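Local coordinates for protein hexokinase (Schistosoma mansoni, PDB 1BDG) that phosphorylates glucose and other hexoses at the 6-position with ATP, the first step of glycolysis, at residues A[282-286]-A[373-378]; A[382-387]-A[417-422]; A[149-155]-A[191-195]; A[61-66]-A[202-207]; A[322-327]-A[345-350]. The contacts are given in a common frame with arbitrary orientation. Residue numbers count along the deposited sequence, not the author numbering.

Contact 1: residues A[282-286]-A[373-378]. With GLC (alpha-D-glucopyranose), chain B.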
# COMPACT_ATOMS: atom_id res chain seq x y z
N TYR A 282 -9.37 6.70 1.80
CA TYR A 282 -8.71 6.98 0.55
C TYR A 282 -8.11 5.69 0.01
O TYR A 282 -8.20 5.41 -1.19
CB TYR A 282 -7.64 8.05 0.73
CG TYR A 282 -6.75 8.27 -0.47
CD1 TYR A 282 -7.23 8.91 -1.61
CD2 TYR A 282 -5.43 7.86 -0.46
CE1 TYR A 282 -6.40 9.14 -2.71
CE2 TYR A 282 -4.60 8.08 -1.56
CZ TYR A 282 -5.09 8.72 -2.67
OH TYR A 282 -4.26 8.95 -3.73
N GLU A 283 -7.54 4.87 0.90
CA GLU A 283 -6.93 3.62 0.47
C GLU A 283 -7.90 2.68 -0.21
O GLU A 283 -7.55 2.00 -1.17
CB GLU A 283 -6.29 2.90 1.66
CG GLU A 283 -5.88 1.47 1.34
CD GLU A 283 -5.12 0.83 2.44
OE1 GLU A 283 -5.75 0.35 3.40
OE2 GLU A 283 -3.88 0.82 2.36
N LYS A 284 -9.11 2.62 0.31
CA LYS A 284 -10.14 1.76 -0.23
C LYS A 284 -10.57 2.13 -1.65
O LYS A 284 -11.26 1.35 -2.32
CB LYS A 284 -11.33 1.74 0.73
CG LYS A 284 -11.01 1.00 2.01
CD LYS A 284 -11.97 1.31 3.11
CE LYS A 284 -12.16 0.10 4.02
NZ LYS A 284 -11.72 0.30 5.40
N MET A 285 -10.18 3.33 -2.09
CA MET A 285 -10.51 3.81 -3.43
C MET A 285 -9.37 3.50 -4.38
O MET A 285 -9.57 3.41 -5.58
CB MET A 285 -10.74 5.33 -3.45
CG MET A 285 -11.93 5.87 -2.64
SD MET A 285 -11.91 7.67 -2.42
CE MET A 285 -12.87 8.25 -3.77
N VAL A 286 -8.19 3.24 -3.81
CA VAL A 286 -6.96 3.00 -4.56
C VAL A 286 -6.26 1.62 -4.57
O VAL A 286 -5.91 1.11 -5.63
CB VAL A 286 -5.89 4.06 -4.14
CG1 VAL A 286 -4.62 3.90 -4.93
CG2 VAL A 286 -6.43 5.45 -4.31
N ARG A 373 -9.90 5.31 -12.08
CA ARG A 373 -9.95 6.27 -10.99
C ARG A 373 -8.91 5.94 -9.92
O ARG A 373 -8.40 6.83 -9.24
CB ARG A 373 -11.32 6.24 -10.35
CG ARG A 373 -11.49 7.19 -9.18
CD ARG A 373 -12.81 6.95 -8.49
NE ARG A 373 -12.87 5.65 -7.83
CZ ARG A 373 -13.75 5.33 -6.89
NH1 ARG A 373 -14.65 6.21 -6.49
NH2 ARG A 373 -13.71 4.13 -6.34
N ALA A 374 -8.62 4.65 -9.75
CA ALA A 374 -7.66 4.19 -8.78
C ALA A 374 -6.31 4.81 -9.08
O ALA A 374 -5.76 5.54 -8.26
CB ALA A 374 -7.57 2.69 -8.83
N ALA A 375 -5.82 4.56 -10.30
CA ALA A 375 -4.53 5.08 -10.75
C ALA A 375 -4.49 6.60 -10.61
O ALA A 375 -3.62 7.15 -9.95
CB ALA A 375 -4.25 4.66 -12.20
N TYR A 376 -5.47 7.27 -11.19
CA TYR A 376 -5.54 8.72 -11.11
C TYR A 376 -5.49 9.23 -9.68
O TYR A 376 -4.87 10.25 -9.41
CB TYR A 376 -6.81 9.22 -11.79
CG TYR A 376 -6.79 9.12 -13.29
CD1 TYR A 376 -5.59 8.93 -13.97
CD2 TYR A 376 -7.95 9.23 -14.03
CE1 TYR A 376 -5.55 8.87 -15.35
CE2 TYR A 376 -7.92 9.16 -15.42
CZ TYR A 376 -6.71 8.98 -16.06
OH TYR A 376 -6.67 8.89 -17.43
N LEU A 377 -6.12 8.52 -8.75
CA LEU A 377 -6.08 8.96 -7.36
C LEU A 377 -4.65 8.94 -6.80
O LEU A 377 -4.21 9.93 -6.22
CB LEU A 377 -7.06 8.15 -6.49
CG LEU A 377 -8.55 8.52 -6.58
CD1 LEU A 377 -9.39 7.59 -5.72
CD2 LEU A 377 -8.76 9.95 -6.14
N ALA A 378 -3.91 7.86 -7.05
CA ALA A 378 -2.52 7.74 -6.57
C ALA A 378 -1.70 8.83 -7.25
O ALA A 378 -0.82 9.46 -6.62
CB ALA A 378 -1.96 6.38 -6.91
C1 GLC B . -1.51 0.26 4.59
C2 GLC B . -0.73 0.51 5.88
C3 GLC B . 0.47 1.38 5.59
C4 GLC B . 1.31 0.74 4.50
C5 GLC B . 0.46 0.53 3.27
C6 GLC B . 1.23 -0.17 2.16
O1 GLC B . -1.90 1.49 4.08
O2 GLC B . -1.55 1.15 6.85
O3 GLC B . 1.25 1.54 6.77
O4 GLC B . 2.41 1.57 4.20
O5 GLC B . -0.64 -0.31 3.60
O6 GLC B . 1.20 -1.57 2.31
O HOH W 1 -10.96 3.00 -7.84
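Arg373 opens the helical side of this contact. Its guanidinium lies with one face against Met285 CE, 3.8 Å from Arg373 NH1 to that methyl, while NH1 forms a salt bridge with Asp267. The same side chain reaches the other backbone through a water, which donates to Met285 O (2.7 Å) and accepts from Arg373 NE (3.3 Å). At Ala374 the backbones come closest, CA to CA 4.4 Å from Val286; such an approach is possible because alanine adds only a methyl, and Met285 O sits 3.8 Å from Ala374 CA. Residues 373-378 belong to the long helix 357-389 of the large subdomain, in the actin-like ATPase fold of hexokinases, and the short turn 282-286 that rests on it carries Glu283, whose OE2 accepts a hydrogen bond from glucose O1 at 2.7 Å. Glu283 does not touch residues 373-378; Tyr282, Met285 and Val286 do. The CA-to-CB bond of Leu377 is directed toward the turn, and 79 Å² of this residue is covered: Leu377 CD1 meets Met285 CB at 3.5 Å and Leu377 CB meets Val286 CG2 at 3.5 Å. Leu377 O accepts the hydrogen bond of Tyr282 OH at 2.7 Å, at the ring edge and near its plane. Ala378 CB lies 4.1 Å from Val286 CG1.

Contact 2: residues A[382-387]-A[417-422]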
# COMPACT_ATOMS: atom_id res chain seq x y z
N ILE A 382 0.81 11.75 -5.73
CA ILE A 382 2.22 12.04 -5.98
C ILE A 382 2.35 13.50 -6.36
O ILE A 382 3.30 14.15 -5.94
CB ILE A 382 2.85 11.20 -7.10
CG1 ILE A 382 2.73 9.71 -6.81
CG2 ILE A 382 4.36 11.54 -7.22
CD1 ILE A 382 3.28 8.89 -7.92
N ALA A 383 1.40 14.02 -7.13
CA ALA A 383 1.46 15.42 -7.52
C ALA A 383 1.40 16.29 -6.29
O ALA A 383 1.88 17.41 -6.29
CB ALA A 383 0.34 15.76 -8.43
N CYS A 384 0.79 15.78 -5.24
CA CYS A 384 0.70 16.51 -3.99
C CYS A 384 2.02 16.47 -3.24
O CYS A 384 2.40 17.44 -2.59
CB CYS A 384 -0.38 15.94 -3.09
SG CYS A 384 -0.12 16.46 -1.40
N ILE A 385 2.69 15.32 -3.30
CA ILE A 385 3.98 15.13 -2.65
C ILE A 385 5.01 16.03 -3.32
O ILE A 385 5.75 16.75 -2.67
CB ILE A 385 4.43 13.65 -2.73
CG1 ILE A 385 3.63 12.80 -1.74
CG2 ILE A 385 5.90 13.52 -2.48
CD1 ILE A 385 3.74 13.24 -0.31
N LEU A 386 5.02 15.99 -4.65
CA LEU A 386 5.93 16.81 -5.44
C LEU A 386 5.71 18.30 -5.15
O LEU A 386 6.63 19.11 -5.29
CB LEU A 386 5.72 16.55 -6.94
CG LEU A 386 5.98 15.13 -7.43
CD1 LEU A 386 6.01 15.14 -8.94
CD2 LEU A 386 7.29 14.62 -6.90
N ARG A 387 4.48 18.66 -4.79
CA ARG A 387 4.15 20.03 -4.45
C ARG A 387 4.63 20.40 -3.06
O ARG A 387 4.73 21.57 -2.72
CB ARG A 387 2.65 20.27 -4.56
CG ARG A 387 2.15 20.27 -5.97
CD ARG A 387 0.89 21.10 -6.13
NE ARG A 387 0.21 20.78 -7.38
CZ ARG A 387 -1.10 20.54 -7.48
NH1 ARG A 387 -1.88 20.59 -6.40
NH2 ARG A 387 -1.62 20.26 -8.66
N VAL A 417 -0.21 12.71 -12.44
CA VAL A 417 0.86 13.46 -11.76
C VAL A 417 1.38 14.52 -12.72
O VAL A 417 1.88 15.56 -12.29
CB VAL A 417 2.09 12.60 -11.43
CG1 VAL A 417 3.09 13.43 -10.65
CG2 VAL A 417 1.70 11.34 -10.67
N ASP A 418 1.23 14.27 -14.02
CA ASP A 418 1.70 15.19 -15.02
C ASP A 418 0.86 16.44 -15.17
O ASP A 418 1.39 17.50 -15.46
CB ASP A 418 1.81 14.46 -16.34
CG ASP A 418 3.19 14.53 -16.91
OD1 ASP A 418 3.75 15.64 -16.94
OD2 ASP A 418 3.71 13.49 -17.34
N LYS A 419 -0.45 16.33 -15.00
CA LYS A 419 -1.32 17.52 -15.12
C LYS A 419 -1.32 18.35 -13.84
O LYS A 419 -1.77 19.49 -13.85
CB LYS A 419 -2.76 17.11 -15.43
CG LYS A 419 -2.99 16.62 -16.84
CD LYS A 419 -4.31 15.90 -16.95
CE LYS A 419 -4.47 15.29 -18.32
NZ LYS A 419 -3.30 14.43 -18.66
N LEU A 420 -0.87 17.75 -12.73
CA LEU A 420 -0.86 18.41 -11.43
C LEU A 420 0.50 18.67 -10.79
O LEU A 420 0.56 19.31 -9.73
CB LEU A 420 -1.70 17.60 -10.44
CG LEU A 420 -3.04 17.13 -10.96
CD1 LEU A 420 -3.80 16.41 -9.87
CD2 LEU A 420 -3.82 18.33 -11.46
N LYS A 421 1.58 18.15 -11.36
CA LYS A 421 2.89 18.37 -10.75
C LYS A 421 3.37 19.78 -11.00
O LYS A 421 2.84 20.46 -11.88
CB LYS A 421 3.94 17.38 -11.29
CG LYS A 421 4.38 17.63 -12.70
CD LYS A 421 5.38 16.59 -13.14
CE LYS A 421 5.89 16.90 -14.55
NZ LYS A 421 6.49 18.27 -14.62
N PRO A 422 4.33 20.27 -10.18
CA PRO A 422 4.86 21.62 -10.36
C PRO A 422 5.48 21.65 -11.77
O PRO A 422 6.32 20.79 -12.10
CB PRO A 422 5.96 21.70 -9.29
CG PRO A 422 5.41 20.88 -8.20
CD PRO A 422 4.87 19.66 -8.95
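Two helices of the large subdomain, 357-389 and 409-420, pack here in an actin-like ATPase fold, where they lie on one face of the mixed sheet; Leu429 and Phe427 of its edge strand 426-431 touch Ile382 and Leu386 respectively. The two segments bury 379 Å² between them, and most of the contacting pairs are apolar. Val417, with 69 Å² covered, is shared by three residues of the other helix: its CG2 lies 3.8 Å from Ile382 CB, and its CG1 lies 3.8 Å from Leu386 CD1 and 4.2 Å from Ala383 CB. Small size matters at Ala383, whose CB points at the partner and comes within 3.4 Å of Leu420 CB; the CA atoms of Ala383 and Lys421 are accordingly 4.6 Å apart. Where the chain leaves helical angles at Lys421, Pro422 continues the apolar surface, its CD 3.8 Å from Leu386 CB and its CG 4.0 Å from Arg387 CG. Lys421 NZ turns elsewhere, to Thr425 O. The polar component comes from Arg387, an exposed residue that reaches over to the C-terminal end of helix 409-420. Edge-on, its guanidinium offers two weak hydrogen bonds to one acceptor: Arg387 NE to Leu420 O at 2.8 Å (126°) and Arg387 NH2 to Leu420 O at 2.6 Å (129°).

Contact 3: residues A[149-155]-A[191-195]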
# COMPACT_ATOMS: atom_id res chain seq x y z
N GLN A 149 6.81 6.42 15.88
CA GLN A 149 8.23 6.13 16.07
C GLN A 149 8.82 6.98 17.17
O GLN A 149 8.67 8.20 17.16
CB GLN A 149 9.01 6.41 14.78
CG GLN A 149 8.70 5.48 13.61
CD GLN A 149 9.16 4.05 13.85
OE1 GLN A 149 8.43 3.11 13.56
NE2 GLN A 149 10.36 3.89 14.39
N LYS A 150 9.47 6.32 18.13
CA LYS A 150 10.17 7.01 19.21
C LYS A 150 11.57 6.52 18.90
O LYS A 150 12.08 5.59 19.54
CB LYS A 150 9.73 6.50 20.58
CG LYS A 150 9.29 7.60 21.55
CD LYS A 150 9.96 7.47 22.91
CE LYS A 150 9.55 6.21 23.67
NZ LYS A 150 10.17 6.13 25.02
N GLY A 151 12.19 7.09 17.88
CA GLY A 151 13.49 6.63 17.47
C GLY A 151 13.19 5.42 16.61
O GLY A 151 12.04 4.97 16.57
N LEU A 152 14.20 4.90 15.92
CA LEU A 152 14.02 3.73 15.06
C LEU A 152 13.70 2.41 15.76
O LEU A 152 12.92 1.61 15.25
CB LEU A 152 15.25 3.53 14.16
CG LEU A 152 15.39 4.46 12.96
CD1 LEU A 152 16.65 4.08 12.23
CD2 LEU A 152 14.19 4.35 12.02
N THR A 153 14.26 2.19 16.94
CA THR A 153 14.02 0.94 17.64
C THR A 153 12.70 0.75 18.37
O THR A 153 12.24 -0.37 18.52
CB THR A 153 15.14 0.63 18.65
OG1 THR A 153 15.03 1.51 19.78
CG2 THR A 153 16.50 0.83 17.98
N HIS A 154 12.12 1.83 18.85
CA HIS A 154 10.86 1.78 19.60
C HIS A 154 9.73 2.25 18.71
O HIS A 154 9.60 3.46 18.47
CB HIS A 154 10.98 2.71 20.82
CG HIS A 154 9.87 2.55 21.82
ND1 HIS A 154 8.54 2.74 21.50
CD2 HIS A 154 9.90 2.20 23.12
CE1 HIS A 154 7.80 2.50 22.56
NE2 HIS A 154 8.60 2.17 23.56
N ALA A 155 8.88 1.33 18.26
CA ALA A 155 7.76 1.69 17.39
C ALA A 155 6.47 1.22 18.02
O ALA A 155 6.41 0.09 18.50
CB ALA A 155 7.93 1.08 16.04
N CYS A 191 19.47 -6.18 17.65
CA CYS A 191 18.67 -4.98 17.48
C CYS A 191 17.49 -5.24 16.55
O CYS A 191 17.34 -6.33 15.97
CB CYS A 191 19.55 -3.85 16.90
SG CYS A 191 18.75 -2.22 16.50
N VAL A 192 16.60 -4.26 16.47
CA VAL A 192 15.43 -4.33 15.62
C VAL A 192 15.10 -2.88 15.35
O VAL A 192 14.98 -2.07 16.27
CB VAL A 192 14.23 -5.01 16.31
CG1 VAL A 192 12.97 -4.83 15.49
CG2 VAL A 192 14.50 -6.49 16.48
N ALA A 193 15.12 -2.52 14.07
CA ALA A 193 14.81 -1.18 13.65
C ALA A 193 13.45 -1.39 13.02
O ALA A 193 13.24 -2.34 12.28
CB ALA A 193 15.81 -0.72 12.59
N VAL A 194 12.48 -0.57 13.42
CA VAL A 194 11.16 -0.69 12.86
C VAL A 194 11.07 0.37 11.80
O VAL A 194 11.23 1.56 12.06
CB VAL A 194 10.05 -0.48 13.89
CG1 VAL A 194 8.71 -0.82 13.27
CG2 VAL A 194 10.31 -1.36 15.09
N VAL A 195 10.82 -0.09 10.58
CA VAL A 195 10.71 0.77 9.43
C VAL A 195 9.41 0.39 8.73
O VAL A 195 8.97 -0.77 8.75
CB VAL A 195 11.91 0.53 8.50
CG1 VAL A 195 11.65 1.07 7.11
CG2 VAL A 195 13.16 1.16 9.09
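Val194 loses the most surface, 82 Å², followed by Leu152 with 55 Å² and Thr153 with 51 Å². Val194 directs its CB toward the hairpin, where that atom meets Ala155 CB at 3.4 Å. Its backbone N donates to Leu152 O at 2.9 Å and 173°, a nearly straight bond and the one firm hydrogen bond between the segments. Leu152 and Thr153 lie in the turn joining strands 147-150 and 154-157 of a β-hairpin. Leu152 adds a marginal side-chain contact, CD2 to Val195 CG2 at 4.5 Å. Thr153 approaches with its backbone, CA lying 3.4 Å from Val192 O in a CA-H...O contact, and its CG2 is 4.1 Å from Cys191 SG. Strand 189-195 is the outermost strand of the small subdomain's five-stranded sheet, bonded to the parallel strand 137-143 on its other edge. The hairpin turn thus meets the edge opposite that neighbour, with Leu152 and Val195 both against Ile443 of helix 435-444 and Val194 against Ala175 of helix 174-183.

Contact 4: residues A[61-66]-A[202-207]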
# COMPACT_ATOMS: atom_id res chain seq x y z
N THR A 61 19.38 9.04 4.54
CA THR A 61 19.25 7.83 3.72
C THR A 61 20.58 7.13 3.44
O THR A 61 21.59 7.78 3.16
CB THR A 61 18.57 8.13 2.37
OG1 THR A 61 19.21 9.26 1.77
CG2 THR A 61 17.07 8.40 2.56
N PRO A 62 20.57 5.79 3.46
CA PRO A 62 21.76 4.99 3.21
C PRO A 62 22.52 5.37 1.94
O PRO A 62 21.96 5.42 0.84
CB PRO A 62 21.19 3.57 3.16
CG PRO A 62 20.11 3.64 4.22
CD PRO A 62 19.43 4.93 3.82
N ASN A 63 23.81 5.63 2.13
CA ASN A 63 24.71 6.02 1.04
C ASN A 63 25.41 4.85 0.34
O ASN A 63 25.91 5.00 -0.77
CB ASN A 63 25.76 6.98 1.60
CG ASN A 63 26.35 6.48 2.90
OD1 ASN A 63 26.75 5.33 3.01
ND2 ASN A 63 26.34 7.33 3.92
N GLY A 64 25.50 3.71 1.02
CA GLY A 64 26.13 2.55 0.42
C GLY A 64 27.45 2.14 1.05
O GLY A 64 27.95 1.06 0.75
N THR A 65 28.01 2.98 1.91
CA THR A 65 29.27 2.65 2.59
C THR A 65 29.02 1.62 3.70
O THR A 65 29.96 1.01 4.22
CB THR A 65 29.91 3.93 3.20
OG1 THR A 65 29.10 4.43 4.28
CG2 THR A 65 30.06 5.01 2.11
N GLU A 66 27.75 1.45 4.07
CA GLU A 66 27.34 0.52 5.11
C GLU A 66 27.95 -0.88 4.91
O GLU A 66 27.94 -1.42 3.79
CB GLU A 66 25.81 0.42 5.16
CG GLU A 66 25.08 1.76 5.37
CD GLU A 66 24.62 2.40 4.09
OE1 GLU A 66 24.40 1.66 3.11
OE2 GLU A 66 24.47 3.63 4.03
N LEU A 202 11.82 3.88 -0.00
CA LEU A 202 12.59 5.10 -0.28
C LEU A 202 14.08 4.79 -0.12
O LEU A 202 14.88 5.19 -0.95
CB LEU A 202 12.17 6.25 0.65
CG LEU A 202 12.63 7.68 0.28
CD1 LEU A 202 11.82 8.73 1.04
CD2 LEU A 202 14.11 7.87 0.54
N ALA A 203 14.45 4.01 0.90
CA ALA A 203 15.84 3.62 1.12
C ALA A 203 16.42 2.74 -0.01
O ALA A 203 17.50 3.03 -0.52
CB ALA A 203 16.00 2.94 2.46
N SER A 204 15.73 1.68 -0.41
CA SER A 204 16.24 0.83 -1.50
C SER A 204 16.46 1.68 -2.73
O SER A 204 17.42 1.47 -3.49
CB SER A 204 15.24 -0.26 -1.87
OG SER A 204 15.22 -1.31 -0.92
N CYS A 205 15.55 2.64 -2.91
CA CYS A 205 15.59 3.54 -4.05
C CYS A 205 16.73 4.55 -4.01
O CYS A 205 17.36 4.80 -5.04
CB CYS A 205 14.25 4.26 -4.16
SG CYS A 205 14.12 5.46 -5.51
N ALA A 206 17.00 5.12 -2.84
CA ALA A 206 18.07 6.11 -2.67
C ALA A 206 19.43 5.46 -2.89
O ALA A 206 20.31 6.04 -3.54
CB ALA A 206 17.99 6.73 -1.27
N LEU A 207 19.59 4.24 -2.37
CA LEU A 207 20.81 3.45 -2.50
C LEU A 207 21.25 3.31 -3.94
O LEU A 207 22.42 3.08 -4.22
CB LEU A 207 20.60 2.05 -1.94
CG LEU A 207 20.58 1.87 -0.42
CD1 LEU A 207 20.23 0.43 -0.04
CD2 LEU A 207 21.96 2.26 0.08
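This is an apolar contact between an irregular loop and the end of a helix, at the boundary of hexokinase's two subdomains. Segment 61-66 belongs to the connection between strand 54-55 of the large-subdomain sheet and strand 68-75 of the small-subdomain sheet, so it crosses between the two lobes of the actin-like ATPase fold; helix 197-206 follows the last strand of the small-subdomain sheet. No hydrogen bond joins the segments, and the 266 Å² buried rests on apolar side chains fitted against one another and against the loop backbone. Leu207 has the most surface covered, 68 Å²: its CD2 lies 3.4 Å from Pro62 CB and 3.3 Å from Pro62 O, and is also 3.9 Å from Gly64 N. Pro62 has 59 Å² covered and reaches Ala203 as well, CD to CB at 4.2 Å. One turn apart on the helix, Leu202 and Ala206 receive Thr61, with CG2 3.6 Å from Leu202 CD2 and CB 3.9 Å from Ala206 CB. Helix 435-444 borders the same patch, Ala442 and Ile443 touching Pro62, and the disulfide from Cys205 to Cys212 ties the helix to the next strand. The loop's form is set within itself. Gly64 has a phi of 112°, at which a CB would be jammed against the preceding carbonyl. Gly64 N donates to Glu66 OE2 at 3.2 Å, and Asn63 forms an Asx turn, its OD1 accepting from Thr65 N at 2.9 Å.

Contact 5: residues A[322-327]-A[345-350]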
# COMPACT_ATOMS: atom_id res chain seq x y z
N SER A 322 -14.51 -12.74 -3.39
CA SER A 322 -14.57 -13.81 -4.37
C SER A 322 -14.15 -13.32 -5.73
O SER A 322 -13.96 -14.12 -6.64
CB SER A 322 -15.97 -14.40 -4.46
OG SER A 322 -16.91 -13.40 -4.82
N LEU A 323 -14.08 -12.00 -5.87
CA LEU A 323 -13.69 -11.35 -7.11
C LEU A 323 -12.42 -10.60 -6.77
O LEU A 323 -12.44 -9.49 -6.27
CB LEU A 323 -14.79 -10.38 -7.59
CG LEU A 323 -14.85 -10.03 -9.08
CD1 LEU A 323 -16.07 -9.17 -9.30
CD2 LEU A 323 -13.57 -9.32 -9.57
N LEU A 324 -11.32 -11.30 -6.94
CA LEU A 324 -9.99 -10.80 -6.66
C LEU A 324 -9.65 -9.65 -7.60
O LEU A 324 -10.19 -9.58 -8.70
CB LEU A 324 -8.98 -11.94 -6.84
CG LEU A 324 -9.11 -13.12 -5.88
CD1 LEU A 324 -8.31 -14.29 -6.43
CD2 LEU A 324 -8.63 -12.74 -4.48
N THR A 325 -8.74 -8.78 -7.16
CA THR A 325 -8.29 -7.65 -7.98
C THR A 325 -7.44 -8.21 -9.11
O THR A 325 -7.34 -7.61 -10.19
CB THR A 325 -7.46 -6.65 -7.13
OG1 THR A 325 -8.27 -6.15 -6.06
CG2 THR A 325 -6.98 -5.48 -7.96
N ARG A 326 -6.87 -9.38 -8.88
CA ARG A 326 -6.02 -10.03 -9.87
C ARG A 326 -6.79 -10.24 -11.17
O ARG A 326 -6.22 -10.17 -12.26
CB ARG A 326 -5.51 -11.37 -9.36
CG ARG A 326 -4.27 -11.80 -10.06
N TYR A 327 -8.10 -10.48 -11.05
CA TYR A 327 -8.91 -10.68 -12.23
C TYR A 327 -8.89 -9.36 -13.03
O TYR A 327 -8.70 -9.38 -14.25
CB TYR A 327 -10.36 -11.05 -11.85
CG TYR A 327 -10.47 -12.28 -10.97
CD1 TYR A 327 -9.38 -13.15 -10.82
CD2 TYR A 327 -11.64 -12.56 -10.25
CE1 TYR A 327 -9.45 -14.25 -9.98
CE2 TYR A 327 -11.72 -13.67 -9.39
CZ TYR A 327 -10.61 -14.50 -9.26
OH TYR A 327 -10.61 -15.56 -8.37
N MET A 345 -13.38 -14.82 -17.22
CA MET A 345 -13.46 -14.52 -15.79
C MET A 345 -14.80 -14.88 -15.19
O MET A 345 -14.87 -15.60 -14.20
CB MET A 345 -13.16 -13.05 -15.52
CG MET A 345 -13.24 -12.68 -14.04
SD MET A 345 -12.94 -10.92 -13.82
CE MET A 345 -14.59 -10.31 -13.64
N LEU A 346 -15.85 -14.37 -15.81
CA LEU A 346 -17.20 -14.62 -15.33
C LEU A 346 -17.49 -16.11 -15.20
O LEU A 346 -17.92 -16.57 -14.13
CB LEU A 346 -18.23 -13.96 -16.26
CG LEU A 346 -18.19 -12.46 -16.54
CD1 LEU A 346 -19.56 -12.00 -17.05
CD2 LEU A 346 -17.82 -11.69 -15.27
N THR A 347 -17.18 -16.87 -16.25
CA THR A 347 -17.44 -18.31 -16.30
C THR A 347 -16.45 -19.21 -15.54
O THR A 347 -16.84 -20.16 -14.84
CB THR A 347 -17.42 -18.78 -17.73
OG1 THR A 347 -16.08 -18.74 -18.21
CG2 THR A 347 -18.27 -17.88 -18.59
N ASP A 348 -15.17 -18.94 -15.72
CA ASP A 348 -14.13 -19.71 -15.08
C ASP A 348 -13.71 -19.36 -13.66
O ASP A 348 -13.57 -20.26 -12.80
CB ASP A 348 -12.92 -19.75 -15.98
CG ASP A 348 -12.90 -20.96 -16.84
OD1 ASP A 348 -12.71 -22.04 -16.24
OD2 ASP A 348 -13.09 -20.84 -18.08
N ASP A 349 -13.40 -18.09 -13.40
CA ASP A 349 -12.98 -17.71 -12.07
C ASP A 349 -14.21 -17.60 -11.16
O ASP A 349 -14.27 -18.26 -10.13
CB ASP A 349 -12.15 -16.42 -12.08
CG ASP A 349 -10.79 -16.60 -12.79
OD1 ASP A 349 -10.16 -17.67 -12.65
OD2 ASP A 349 -10.37 -15.66 -13.50
N LEU A 350 -15.24 -16.88 -11.61
CA LEU A 350 -16.46 -16.71 -10.82
C LEU A 350 -17.55 -17.77 -11.06
O LEU A 350 -18.60 -17.76 -10.40
CB LEU A 350 -17.06 -15.32 -11.04
CG LEU A 350 -16.12 -14.15 -10.77
CD1 LEU A 350 -16.82 -12.83 -11.08
CD2 LEU A 350 -15.63 -14.18 -9.32
O HOH W 2 -10.05 -18.46 -9.53
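The ring of Tyr327 is the main projection here, and it fills the hollow between the side chains of Met345, Asp349 and Leu350. Over one face lies Asp349 CB, 4.0 Å from the ring centroid and 19° off the normal, a CH-pi contact. Met345 SD sits obliquely at 5.1 Å from the centroid, a Met-aromatic contact, and is just 3.2 Å from Tyr327 CB. Leu350 CD2 lies 3.9 Å from Tyr327 CE2. The end of helix 340-349 widens into a pi-type turn at 345-349, with Leu350 N bonded to Met345 O at 2.9 Å, five residues back. The helix belongs to the large subdomain of the hexokinase fold, and the facing loop 322-327 includes Thr325, Arg326 and Tyr327, which by similarity belong to the ATP-binding site. In the other direction the bump is Leu350, lodged between the ring, Leu323 and Ser322 O: its CD2 is 3.2 Å from Ser322 O while its CD1 meets Leu323 CG at 4.0 Å. Leu323 CD2 comes near Met345 CE, at 4.3 Å, and Leu323 also packs on Leu328. At the rim of the ring a water bridges Tyr327 OH and Asp349 OD1, 3.2 Å from each, donating to the carboxylate.

How the contacts relate
Contacts 1 and 2 use successive parts of helix 357-389, their centres about 15 Å apart. Contact 1, entirely buried and nearest the chain's centre, mixes a firm hydrogen bond and a water bridge with apolar packing; contact 2, farther out, is mainly apolar, with weak arginine bonds at an exposed edge. Contact 5, buried although its centre is about 22 Å from the chain's centre, is nested in the loop that contact 1 closes and relies on aromatic, sulfur and leucine contacts without direct hydrogen bonds. Contacts 3 and 4, both only partly buried, sit about 40 Å between centres from contact 5, across the chain's centre; strand 189-195 and helix 197-206 are consecutive, yet contact 3 has a backbone bond and contact 4 none.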